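Local coordinates for protein glycosyl transferase (Staphylococcus aureus, PDB 5TZJ) that belongs to the family 2 glycosyltransferases, carries a TarS-type linker region, and holds uridine-diphosphate-N-acetylglucosamine in a pocket, at residues N58-Q63 / Q81-F86; P74-L79 / F169-K174; T141-R146 / K242-A247. All blocks are in the same frame, centred on the assembly; numbering follows the deposited sequence.

Contact 1. Residues N58-Q63 / Q81-F86; sequences NLKVSQ and QAEGEF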
loop_
_atom_site.group_PDB
_atom_site.type_symbol
_atom_site.label_atom_id
_atom_site.label_comp_id
_atom_site.label_asym_id
_atom_site.label_seq_id
_atom_site.Cartn_x
_atom_site.Cartn_y
_atom_site.Cartn_z
ATOM N N ASN A 58 -4.523 -25.193 12.068
ATOM C CA ASN A 58 -3.363 -25.702 11.344
ATOM C C ASN A 58 -2.267 -24.645 11.449
ATOM O O ASN A 58 -2.278 -23.651 10.729
ATOM C CB ASN A 58 -3.744 -25.960 9.894
ATOM C CG ASN A 58 -2.781 -26.862 9.199
ATOM O OD1 ASN A 58 -1.799 -27.295 9.795
ATOM N ND2 ASN A 58 -3.073 -27.195 7.941
ATOM N N LEU A 59 -1.313 -24.837 12.337
ATOM C CA LEU A 59 -0.491 -23.722 12.783
ATOM C C LEU A 59 0.966 -23.949 12.391
ATOM O O LEU A 59 1.495 -25.049 12.557
ATOM C CB LEU A 59 -0.661 -23.583 14.290
ATOM C CG LEU A 59 -0.469 -22.251 14.984
ATOM C CD1 LEU A 59 -0.753 -22.320 16.495
ATOM C CD2 LEU A 59 0.904 -21.881 14.756
ATOM N N LYS A 60 1.610 -22.914 11.854
ATOM C CA LYS A 60 3.054 -22.906 11.660
ATOM C C LYS A 60 3.615 -21.684 12.379
ATOM O O LYS A 60 3.220 -20.553 12.075
ATOM C CB LYS A 60 3.423 -22.856 10.169
ATOM C CG LYS A 60 3.194 -24.125 9.389
ATOM C CD LYS A 60 3.536 -23.876 7.919
ATOM C CE LYS A 60 3.360 -25.145 7.086
ATOM N NZ LYS A 60 3.153 -24.831 5.632
ATOM N N VAL A 61 4.533 -21.904 13.319
ATOM C CA VAL A 61 5.155 -20.831 14.100
ATOM C C VAL A 61 6.664 -20.881 13.903
ATOM O O VAL A 61 7.289 -21.944 14.037
ATOM C CB VAL A 61 4.850 -20.948 15.618
ATOM C CG1 VAL A 61 5.526 -19.834 16.421
ATOM C CG2 VAL A 61 3.413 -20.894 15.870
ATOM N N SER A 62 7.261 -19.719 13.667
ATOM C CA SER A 62 8.696 -19.623 13.822
ATOM C C SER A 62 8.996 -18.212 14.298
ATOM O O SER A 62 8.108 -17.348 14.344
ATOM C CB SER A 62 9.418 -19.953 12.521
ATOM O OG SER A 62 9.083 -19.001 11.535
ATOM N N GLN A 63 10.252 -17.990 14.685
ATOM C CA GLN A 63 10.633 -16.708 15.250
ATOM C C GLN A 63 12.010 -16.323 14.747
ATOM O O GLN A 63 12.934 -17.145 14.782
ATOM C CB GLN A 63 10.625 -16.766 16.787
ATOM C CG GLN A 63 11.153 -15.514 17.488
ATOM C CD GLN A 63 11.174 -15.689 19.002
ATOM O OE1 GLN A 63 11.963 -16.483 19.536
ATOM N NE2 GLN A 63 10.301 -14.965 19.704
ATOM N N GLN A 81 7.274 -20.391 3.488
ATOM C CA GLN A 81 6.736 -21.580 4.162
ATOM C C GLN A 81 5.337 -21.927 3.695
ATOM O O GLN A 81 4.909 -23.074 3.837
ATOM C CB GLN A 81 6.700 -21.382 5.685
ATOM C CG GLN A 81 8.071 -21.217 6.364
ATOM C CD GLN A 81 7.987 -20.649 7.793
ATOM O OE1 GLN A 81 6.931 -20.213 8.239
ATOM N NE2 GLN A 81 9.121 -20.651 8.501
ATOM N N ALA A 82 4.620 -20.956 3.144
ATOM C CA ALA A 82 3.204 -21.101 2.842
ATOM C C ALA A 82 2.953 -22.155 1.772
ATOM O O ALA A 82 3.589 -22.153 0.711
ATOM C CB ALA A 82 2.656 -19.747 2.391
ATOM N N GLU A 83 1.973 -23.020 2.038
ATOM C CA GLU A 83 1.562 -24.063 1.118
ATOM C C GLU A 83 0.162 -23.864 0.546
ATOM O O GLU A 83 -0.251 -24.659 -0.302
ATOM C CB GLU A 83 1.645 -25.423 1.820
ATOM C CG GLU A 83 3.064 -25.933 1.972
ATOM C CD GLU A 83 3.127 -27.327 2.595
ATOM O OE1 GLU A 83 3.032 -27.425 3.843
ATOM O OE2 GLU A 83 3.260 -28.315 1.829
ATOM N N GLY A 84 -0.586 -22.841 0.979
ATOM C CA GLY A 84 -1.931 -22.654 0.461
ATOM C C GLY A 84 -1.938 -22.198 -0.989
ATOM O O GLY A 84 -0.973 -21.614 -1.481
ATOM N N GLU A 85 -3.042 -22.496 -1.702
ATOM C CA GLU A 85 -3.142 -22.047 -3.096
ATOM C C GLU A 85 -3.174 -20.514 -3.187
ATOM O O GLU A 85 -2.697 -19.939 -4.174
ATOM C CB GLU A 85 -4.369 -22.655 -3.776
ATOM C CG GLU A 85 -4.355 -22.519 -5.306
ATOM C CD GLU A 85 -5.503 -23.242 -6.011
ATOM O OE1 GLU A 85 -6.639 -23.259 -5.479
ATOM O OE2 GLU A 85 -5.260 -23.794 -7.109
ATOM N N PHE A 86 -3.700 -19.862 -2.150
ATOM C CA PHE A 86 -3.805 -18.420 -2.012
ATOM C C PHE A 86 -3.231 -18.000 -0.669
ATOM O O PHE A 86 -3.291 -18.774 0.291
ATOM C CB PHE A 86 -5.273 -18.015 -2.104
ATOM C CG PHE A 86 -5.822 -18.124 -3.495
ATOM C CD1 PHE A 86 -6.391 -19.300 -3.945
ATOM C CD2 PHE A 86 -5.723 -17.056 -4.361
ATOM C CE1 PHE A 86 -6.859 -19.397 -5.233
ATOM C CE2 PHE A 86 -6.189 -17.146 -5.645
ATOM C CZ PHE A 86 -6.758 -18.318 -6.081
HETATM O O HOH W 1 6.381 -20.009 10.693
#

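Contact 2. Residues P74-L79 / F169-K174; sequences PRNVAL and FPEELK. With UD1 (uridine-diphosphate-N-acetylglucosamine), chain C.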
loop_
_atom_site.group_PDB
_atom_site.type_symbol
_atom_site.label_atom_id
_atom_site.label_comp_id
_atom_site.label_asym_id
_atom_site.label_seq_id
_atom_site.Cartn_x
_atom_site.Cartn_y
_atom_site.Cartn_z
ATOM N N PRO A 74 9.388 -10.823 8.206
ATOM C CA PRO A 74 8.543 -11.932 8.674
ATOM C C PRO A 74 7.507 -12.358 7.659
ATOM O O PRO A 74 7.178 -13.556 7.615
ATOM C CB PRO A 74 7.905 -11.405 9.968
ATOM C CG PRO A 74 8.350 -10.033 10.163
ATOM C CD PRO A 74 9.454 -9.722 9.183
ATOM N N ARG A 75 6.964 -11.436 6.827
ATOM C CA ARG A 75 5.980 -11.916 5.860
ATOM C C ARG A 75 6.662 -12.712 4.749
ATOM O O ARG A 75 6.116 -13.732 4.285
ATOM C CB ARG A 75 5.112 -10.786 5.266
ATOM C CG ARG A 75 4.225 -9.973 6.253
ATOM C CD ARG A 75 3.563 -8.772 5.494
ATOM N NE ARG A 75 2.626 -7.995 6.313
ATOM C CZ ARG A 75 2.557 -6.668 6.276
ATOM N NH1 ARG A 75 3.385 -6.017 5.472
ATOM N NH2 ARG A 75 1.676 -5.999 7.025
ATOM N N ASN A 76 7.863 -12.284 4.347
ATOM C CA ASN A 76 8.665 -13.032 3.361
ATOM C C ASN A 76 9.006 -14.436 3.853
ATOM O O ASN A 76 8.903 -15.410 3.096
ATOM C CB ASN A 76 9.958 -12.276 3.062
ATOM C CG ASN A 76 9.709 -11.002 2.257
ATOM O OD1 ASN A 76 8.650 -10.866 1.639
ATOM N ND2 ASN A 76 10.691 -10.107 2.213
ATOM N N VAL A 77 9.439 -14.562 5.111
ATOM C CA VAL A 77 9.718 -15.889 5.671
ATOM C C VAL A 77 8.466 -16.739 5.642
ATOM O O VAL A 77 8.497 -17.918 5.243
ATOM C CB VAL A 77 10.264 -15.745 7.106
ATOM C CG1 VAL A 77 10.457 -17.132 7.774
ATOM C CG2 VAL A 77 11.512 -14.861 7.116
ATOM N N ALA A 78 7.324 -16.134 6.011
ATOM C CA ALA A 78 6.063 -16.868 6.007
ATOM C C ALA A 78 5.655 -17.247 4.593
ATOM O O ALA A 78 5.111 -18.341 4.370
ATOM C CB ALA A 78 4.947 -16.029 6.642
ATOM N N LEU A 79 5.834 -16.326 3.635
ATOM C CA LEU A 79 5.400 -16.613 2.269
ATOM C C LEU A 79 6.136 -17.830 1.706
ATOM O O LEU A 79 5.522 -18.698 1.058
ATOM C CB LEU A 79 5.600 -15.366 1.395
ATOM C CG LEU A 79 5.102 -15.419 -0.058
ATOM C CD1 LEU A 79 3.651 -15.890 -0.129
ATOM C CD2 LEU A 79 5.298 -14.023 -0.740
ATOM N N PHE A 169 8.263 -8.629 -0.175
ATOM C CA PHE A 169 8.310 -7.354 0.532
ATOM C C PHE A 169 9.752 -6.875 0.661
ATOM O O PHE A 169 10.645 -7.673 0.976
ATOM C CB PHE A 169 7.698 -7.505 1.943
ATOM C CG PHE A 169 6.216 -7.818 1.923
ATOM C CD1 PHE A 169 5.282 -6.800 1.740
ATOM C CD2 PHE A 169 5.767 -9.116 2.041
ATOM C CE1 PHE A 169 3.940 -7.055 1.717
ATOM C CE2 PHE A 169 4.403 -9.382 1.996
ATOM C CZ PHE A 169 3.479 -8.330 1.830
ATOM N N PRO A 170 10.011 -5.585 0.472
ATOM C CA PRO A 170 11.308 -5.040 0.912
ATOM C C PRO A 170 11.478 -5.279 2.407
ATOM O O PRO A 170 10.524 -5.158 3.176
ATOM C CB PRO A 170 11.192 -3.544 0.598
ATOM C CG PRO A 170 10.169 -3.494 -0.518
ATOM C CD PRO A 170 9.178 -4.577 -0.209
ATOM N N GLU A 171 12.692 -5.604 2.819
ATOM C CA GLU A 171 12.971 -5.889 4.217
ATOM C C GLU A 171 13.734 -4.732 4.876
ATOM O O GLU A 171 14.323 -3.897 4.195
ATOM C CB GLU A 171 13.760 -7.196 4.304
ATOM C CG GLU A 171 13.011 -8.341 3.602
ATOM C CD GLU A 171 13.681 -9.691 3.816
ATOM O OE1 GLU A 171 14.845 -9.682 4.204
ATOM O OE2 GLU A 171 13.043 -10.744 3.595
ATOM N N GLU A 172 13.724 -4.705 6.225
ATOM C CA GLU A 172 14.338 -3.623 7.036
ATOM C C GLU A 172 13.761 -2.235 6.712
ATOM O O GLU A 172 14.485 -1.250 6.583
ATOM C CB GLU A 172 15.860 -3.612 6.885
ATOM C CG GLU A 172 16.560 -4.478 7.911
ATOM C CD GLU A 172 18.061 -4.539 7.726
ATOM O OE1 GLU A 172 18.694 -5.499 8.236
ATOM O OE2 GLU A 172 18.611 -3.620 7.080
ATOM N N LEU A 173 12.443 -2.146 6.595
ATOM C CA LEU A 173 11.791 -0.902 6.201
ATOM C C LEU A 173 10.503 -0.799 7.002
ATOM O O LEU A 173 9.639 -1.699 6.940
ATOM C CB LEU A 173 11.537 -0.893 4.687
ATOM C CG LEU A 173 10.646 0.216 4.212
ATOM C CD1 LEU A 173 11.411 1.535 4.335
ATOM C CD2 LEU A 173 10.209 -0.093 2.771
ATOM N N LYS A 174 10.392 0.279 7.787
ATOM C CA LYS A 174 9.293 0.369 8.745
ATOM C C LYS A 174 7.932 0.423 8.048
ATOM O O LYS A 174 6.954 -0.146 8.556
ATOM C CB LYS A 174 9.474 1.573 9.675
ATOM C CG LYS A 174 10.774 1.572 10.488
ATOM C CD LYS A 174 10.634 0.828 11.799
ATOM C CE LYS A 174 11.948 0.806 12.547
ATOM N NZ LYS A 174 11.809 0.158 13.887
HETATM C "C1'" UD1 C . -0.306 -0.545 8.229
HETATM C "C2'" UD1 C . -0.669 -1.610 7.201
HETATM C "C3'" UD1 C . 0.290 -2.735 7.397
HETATM C "C4'" UD1 C . 1.608 -2.255 6.897
HETATM C "C5'" UD1 C . 2.122 -1.208 7.887
HETATM C "C6'" UD1 C . 3.437 -0.647 7.432
HETATM C "C7'" UD1 C . -3.098 -1.353 6.621
HETATM C "C8'" UD1 C . -2.718 -0.192 5.721
HETATM N "N2'" UD1 C . -2.082 -2.047 7.372
HETATM O "O1'" UD1 C . -0.554 -1.102 9.467
HETATM O "O3'" UD1 C . -0.155 -3.963 6.754
HETATM O "O4'" UD1 C . 2.506 -3.341 6.781
HETATM O "O5'" UD1 C . 1.130 -0.106 8.029
HETATM O "O6'" UD1 C . 3.386 -0.381 6.051
HETATM O "O7'" UD1 C . -4.222 -1.690 6.741
HETATM N N1 UD1 C . 5.478 -6.082 12.718
HETATM C C2 UD1 C . 6.641 -7.002 12.572
HETATM N N3 UD1 C . 8.026 -6.536 12.900
HETATM C C4 UD1 C . 8.213 -5.161 13.352
HETATM C C5 UD1 C . 7.042 -4.231 13.472
HETATM C C6 UD1 C . 5.677 -4.708 13.146
HETATM O O2 UD1 C . 6.465 -8.101 12.206
HETATM O O4 UD1 C . 9.310 -4.791 13.615
HETATM C C1B UD1 C . 4.172 -6.555 12.336
HETATM C C2B UD1 C . 2.981 -6.184 13.381
HETATM O "O2'" UD1 C . 2.985 -7.173 14.485
HETATM C C3B UD1 C . 1.880 -6.186 12.631
HETATM C C4B UD1 C . 2.330 -5.767 11.216
HETATM O O4B UD1 C . 3.859 -5.948 11.193
HETATM O O3B UD1 C . 1.314 -7.574 12.478
HETATM C C5B UD1 C . 2.058 -4.409 10.878
HETATM O O5B UD1 C . 2.689 -3.559 11.797
HETATM P PA UD1 C . 1.738 -2.408 12.500
HETATM O O1A UD1 C . 2.459 -1.782 13.666
HETATM O O2A UD1 C . 0.414 -3.019 12.921
HETATM O O3A UD1 C . 1.476 -1.319 11.265
HETATM P PB UD1 C . 0.076 -0.524 10.883
HETATM O O1B UD1 C . -1.002 -0.639 11.936
HETATM O O2B UD1 C . 0.581 0.909 10.830
#

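Contact 3. Residues T141-R146 / K242-A247; sequences TLLNSR and KDQILA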
loop_
_atom_site.group_PDB
_atom_site.type_symbol
_atom_site.label_atom_id
_atom_site.label_comp_id
_atom_site.label_asym_id
_atom_site.label_seq_id
_atom_site.Cartn_x
_atom_site.Cartn_y
_atom_site.Cartn_z
ATOM N N THR A 141 -9.581 -3.300 -13.184
ATOM C CA THR A 141 -8.256 -2.971 -13.689
ATOM C C THR A 141 -7.688 -1.762 -12.954
ATOM O O THR A 141 -8.397 -1.018 -12.262
ATOM C CB THR A 141 -8.258 -2.686 -15.206
ATOM O OG1 THR A 141 -8.653 -1.329 -15.443
ATOM C CG2 THR A 141 -9.250 -3.611 -15.942
ATOM N N LEU A 142 -6.375 -1.595 -13.113
ATOM C CA LEU A 142 -5.683 -0.447 -12.558
ATOM C C LEU A 142 -6.226 0.853 -13.101
ATOM O O LEU A 142 -6.149 1.873 -12.416
ATOM C CB LEU A 142 -4.189 -0.534 -12.861
ATOM C CG LEU A 142 -3.350 -1.442 -11.970
ATOM C CD1 LEU A 142 -1.934 -1.637 -12.550
ATOM C CD2 LEU A 142 -3.281 -0.869 -10.548
ATOM N N LEU A 143 -6.803 0.839 -14.307
ATOM C CA LEU A 143 -7.260 2.065 -14.940
ATOM C C LEU A 143 -8.771 2.234 -14.919
ATOM O O LEU A 143 -9.255 3.296 -15.317
ATOM C CB LEU A 143 -6.768 2.136 -16.395
ATOM C CG LEU A 143 -5.259 2.172 -16.647
ATOM C CD1 LEU A 143 -4.988 2.180 -18.154
ATOM C CD2 LEU A 143 -4.639 3.377 -15.951
ATOM N N ASN A 144 -9.553 1.240 -14.504
ATOM C CA ASN A 144 -10.993 1.490 -14.518
ATOM C C ASN A 144 -11.586 1.409 -13.122
ATOM O O ASN A 144 -12.804 1.326 -12.965
ATOM C CB ASN A 144 -11.728 0.570 -15.501
ATOM C CG ASN A 144 -11.825 -0.885 -15.028
ATOM O OD1 ASN A 144 -11.512 -1.240 -13.869
ATOM N ND2 ASN A 144 -12.289 -1.743 -15.937
ATOM N N SER A 145 -10.735 1.434 -12.101
ATOM C CA SER A 145 -11.192 1.312 -10.732
ATOM C C SER A 145 -10.219 2.097 -9.869
ATOM O O SER A 145 -9.192 2.579 -10.350
ATOM C CB SER A 145 -11.239 -0.154 -10.295
ATOM O OG SER A 145 -9.885 -0.620 -10.069
ATOM N N ARG A 146 -10.527 2.195 -8.579
ATOM C CA ARG A 146 -9.649 2.883 -7.643
ATOM C C ARG A 146 -8.757 1.908 -6.865
ATOM O O ARG A 146 -8.354 2.226 -5.747
ATOM C CB ARG A 146 -10.464 3.716 -6.652
ATOM C CG ARG A 146 -11.623 4.474 -7.245
ATOM C CD ARG A 146 -11.286 5.958 -7.333
ATOM N NE ARG A 146 -10.839 6.461 -6.043
ATOM C CZ ARG A 146 -10.184 7.599 -5.896
ATOM N NH1 ARG A 146 -9.948 8.347 -6.964
ATOM N NH2 ARG A 146 -9.770 7.986 -4.697
ATOM N N LYS A 242 0.966 1.937 -19.543
ATOM C CA LYS A 242 1.971 2.089 -18.485
ATOM C C LYS A 242 2.060 3.530 -18.019
ATOM O O LYS A 242 2.103 3.805 -16.808
ATOM C CB LYS A 242 3.349 1.639 -18.974
ATOM C CG LYS A 242 3.507 0.173 -19.238
ATOM C CD LYS A 242 4.485 0.025 -20.416
ATOM C CE LYS A 242 5.758 -0.435 -19.938
ATOM N NZ LYS A 242 6.775 -0.667 -21.000
ATOM N N ASP A 243 2.111 4.476 -18.983
ATOM C CA ASP A 243 2.154 5.896 -18.623
ATOM C C ASP A 243 0.931 6.264 -17.815
ATOM O O ASP A 243 1.023 6.996 -16.819
ATOM C CB ASP A 243 2.201 6.789 -19.877
ATOM C CG ASP A 243 3.603 6.919 -20.488
ATOM O OD1 ASP A 243 4.571 6.253 -19.997
ATOM O OD2 ASP A 243 3.745 7.722 -21.460
ATOM N N GLN A 244 -0.227 5.746 -18.230
ATOM C CA GLN A 244 -1.477 6.079 -17.557
ATOM C C GLN A 244 -1.508 5.509 -16.152
ATOM O O GLN A 244 -1.985 6.177 -15.229
ATOM C CB GLN A 244 -2.666 5.557 -18.362
ATOM C CG GLN A 244 -3.482 6.671 -18.985
ATOM C CD GLN A 244 -4.023 7.666 -17.930
ATOM O OE1 GLN A 244 -4.252 7.310 -16.760
ATOM N NE2 GLN A 244 -4.205 8.911 -18.337
ATOM N N ILE A 245 -0.995 4.282 -15.960
ATOM C CA ILE A 245 -0.897 3.734 -14.594
ATOM C C ILE A 245 0.072 4.556 -13.729
ATOM O O ILE A 245 -0.216 4.885 -12.566
ATOM C CB ILE A 245 -0.514 2.249 -14.650
ATOM C CG1 ILE A 245 -1.687 1.455 -15.240
ATOM C CG2 ILE A 245 -0.048 1.685 -13.247
ATOM C CD1 ILE A 245 -1.196 0.134 -15.855
ATOM N N LEU A 246 1.243 4.873 -14.253
ATOM C CA LEU A 246 2.158 5.739 -13.497
ATOM C C LEU A 246 1.501 7.065 -13.118
ATOM O O LEU A 246 1.599 7.500 -11.962
ATOM C CB LEU A 246 3.406 5.989 -14.305
ATOM C CG LEU A 246 4.601 6.655 -13.634
ATOM C CD1 LEU A 246 4.940 6.051 -12.223
ATOM C CD2 LEU A 246 5.842 6.459 -14.559
ATOM N N ALA A 247 0.784 7.711 -14.067
ATOM C CA ALA A 247 0.092 8.948 -13.729
ATOM C C ALA A 247 -0.895 8.742 -12.591
ATOM O O ALA A 247 -0.949 9.554 -11.665
ATOM C CB ALA A 247 -0.633 9.533 -14.971
#

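Contact 1. Residues N58-Q63 / Q81-F86
Lys60 and Ser62, two residues apart on one face of strand 59-63, meet Gln81 and Glu83 where helix 72-81 ends and the chain turns toward strand 86-89. The parallel strands make this a beta-alpha-beta crossover, consistent with the Rossmann-like core of the GT-A fold expected of family 2 glycosyltransferases; the contact ties the strand at the start of the crossover to the exit of its helix.

The charged interactions centre on the lysine ammonium. Lys60 NZ forms a salt bridge with Glu83 OE1 at 3.2 Å, using the anti lone pair, the one turned away from the other carboxylate oxygen. The two side chains cross at about a right angle, so the carboxylate meets the end of the lysine, with only CE of its methylenes near. Glu34, on the adjacent strand 33-39, is the stronger partner of the same ammonium, and its other oxygen receives the backbone N-H of Glu83; it therefore braces both members of the pair.

A backbone acceptor supplies a further bond. Lys60 NZ donates to Gln81 O at 3.1 Å, with a C=O...N angle of 143° and the nitrogen 36° above the carbonyl plane. The lysine reaches this oxygen because CG stands beside its backbone N (chi1 -73°) and the chain beyond is extended. A positive group beside the carbonyl of the last helical residue probably suits the negative end of the helix.

Uncharged polar groups meet further along the strand, bridged by water. Ser62 OG lies 3.5 Å from Gln81 NE2, and a water sits 3.0 Å from Ser62 OG. That water donates to Gln81 OE1, although the modelled separation of 2.5 Å is short enough for its exact value to be doubtful.

Contact 2. Residues P74-L79 / F169-K174
The side-chain amide of Asn76 pairs with the backbone of one residue, Phe169, at both its N-H and its C=O. Phe169 N donates to Asn76 OD1 at 2.9 Å, in the carbonyl plane and on a lone pair, while Asn76 ND2 returns a bond to Phe169 O at 2.7 Å, again on an in-plane lone pair. Asn76 ND2 gives its second N-H to Glu171 OE2 at 2.8 Å, on the anti lone pair of that oxygen. Both acceptors lie within 2° of the amide plane, so three bonds fix the rotation of this buried group and satisfy its polar atoms.

One residue earlier, Arg75 lays its aliphatic part over a face of the Phe169 ring: CD is 3.9 Å from the ring centroid, a CH-pi contact offset toward the rim. The guanidinium, its plane turned 45° from the ring, stands farther above the same face, CZ 5.2 Å from the centroid, at most a weak cation-pi attraction. Extended from CG to NE, the arginine carries its tip to uridine-diphosphate-N-acetylglucosamine, where Arg75 NH2 donates to O4' at 2.8 Å and more weakly to O3'. Arg75 NH1 adds a weak bond to O4'. Salt bridges join the guanidinium to Asp91 and Glu177, themselves hydrogen-bonded to the ligand. Phe169, packed against Arg75 CB and CD, probably acts as a second-shell residue.

Phe169 also stacks on Phe181 of helix 177-188 and meets Phe89 of strand 86-89 edge-to-face, while Pro74 and Ala78 pack onto strands 3-9 and 33-39; loop 169-174 thus lies between helices 72-81 and 177-188.

Contact 3. Residues T141-R146 / K242-A247
Leu142 and Leu143 share a first torsion, with CG beside the backbone N and anti to the carbonyl carbon (chi1 -80° and -62°), and both extend toward Ile245 on helix 239-256. Ile245 sets CG1 beside its own N (chi1 -69°), and the two leucines share the CG1-CD1 branch placed there, Leu143 at CG1 and Leu142 at CD1.

Leu142 meets the isoleucine with one methyl: its CD1 lies 3.8 Å from Ile245 CD1 and 3.9 Å from Ile245 CG2, resting against the ends of both branches. Leu143 touches the same side chain nearer the helix backbone, its CD2 3.6 Å from Ile245 CG1, and that methyl also lies 3.8 Å from Gln244 CB. Both leucines cross Ile245 at about a right angle, so the closest touches are made by a methyl of each leucine, with little lengthwise overlap. Leu142 continues inward onto Tyr186 and Leu187 of helix 177-188, and Ile245 onto Ile232 of helix 218-233; Leu143 is the exposed member of the cluster.

What presents the two leucines is an ST turn. Thr141 OG1 accepts from Leu143 N at 3.1 Å, and more weakly from Asn144 N. The loop is closed further by Thr141 N, which donates to Asn144 OD1 at 2.9 Å from above the amide carbonyl plane, and by Ser145 OG, which donates to Thr141 O at 2.7 Å. Polar side chains are thus spent on shaping the loop.

Across the interface itself no hydrogen bond or ion pair forms. The junction between this loop of the family 2 region and a helix of the TarS linker region therefore relies here on apolar packing, which gives close fit but little directional constraint.

Contact 2 is buried, contact 1 lies at the surface, and contact 3 is intermediate. Contacts 1 and 2 use opposite ends of helix 72-81, their centres 15 Å apart, and both lie beside strand 33-39: at the surface a shared ammonium and water do the joining, whereas near the ligand a buried amide and an aromatic face replace them. Contact 3 stands on the other side of the chain's centre from contact 2, with nearest atoms about 16 Å apart, and joins the linker region through aliphatic side-chain atoms, with no hydrogen bond across it. Helix 177-188 is a common neighbour, touched by Phe169 of contact 2 and Leu142 of contact 3.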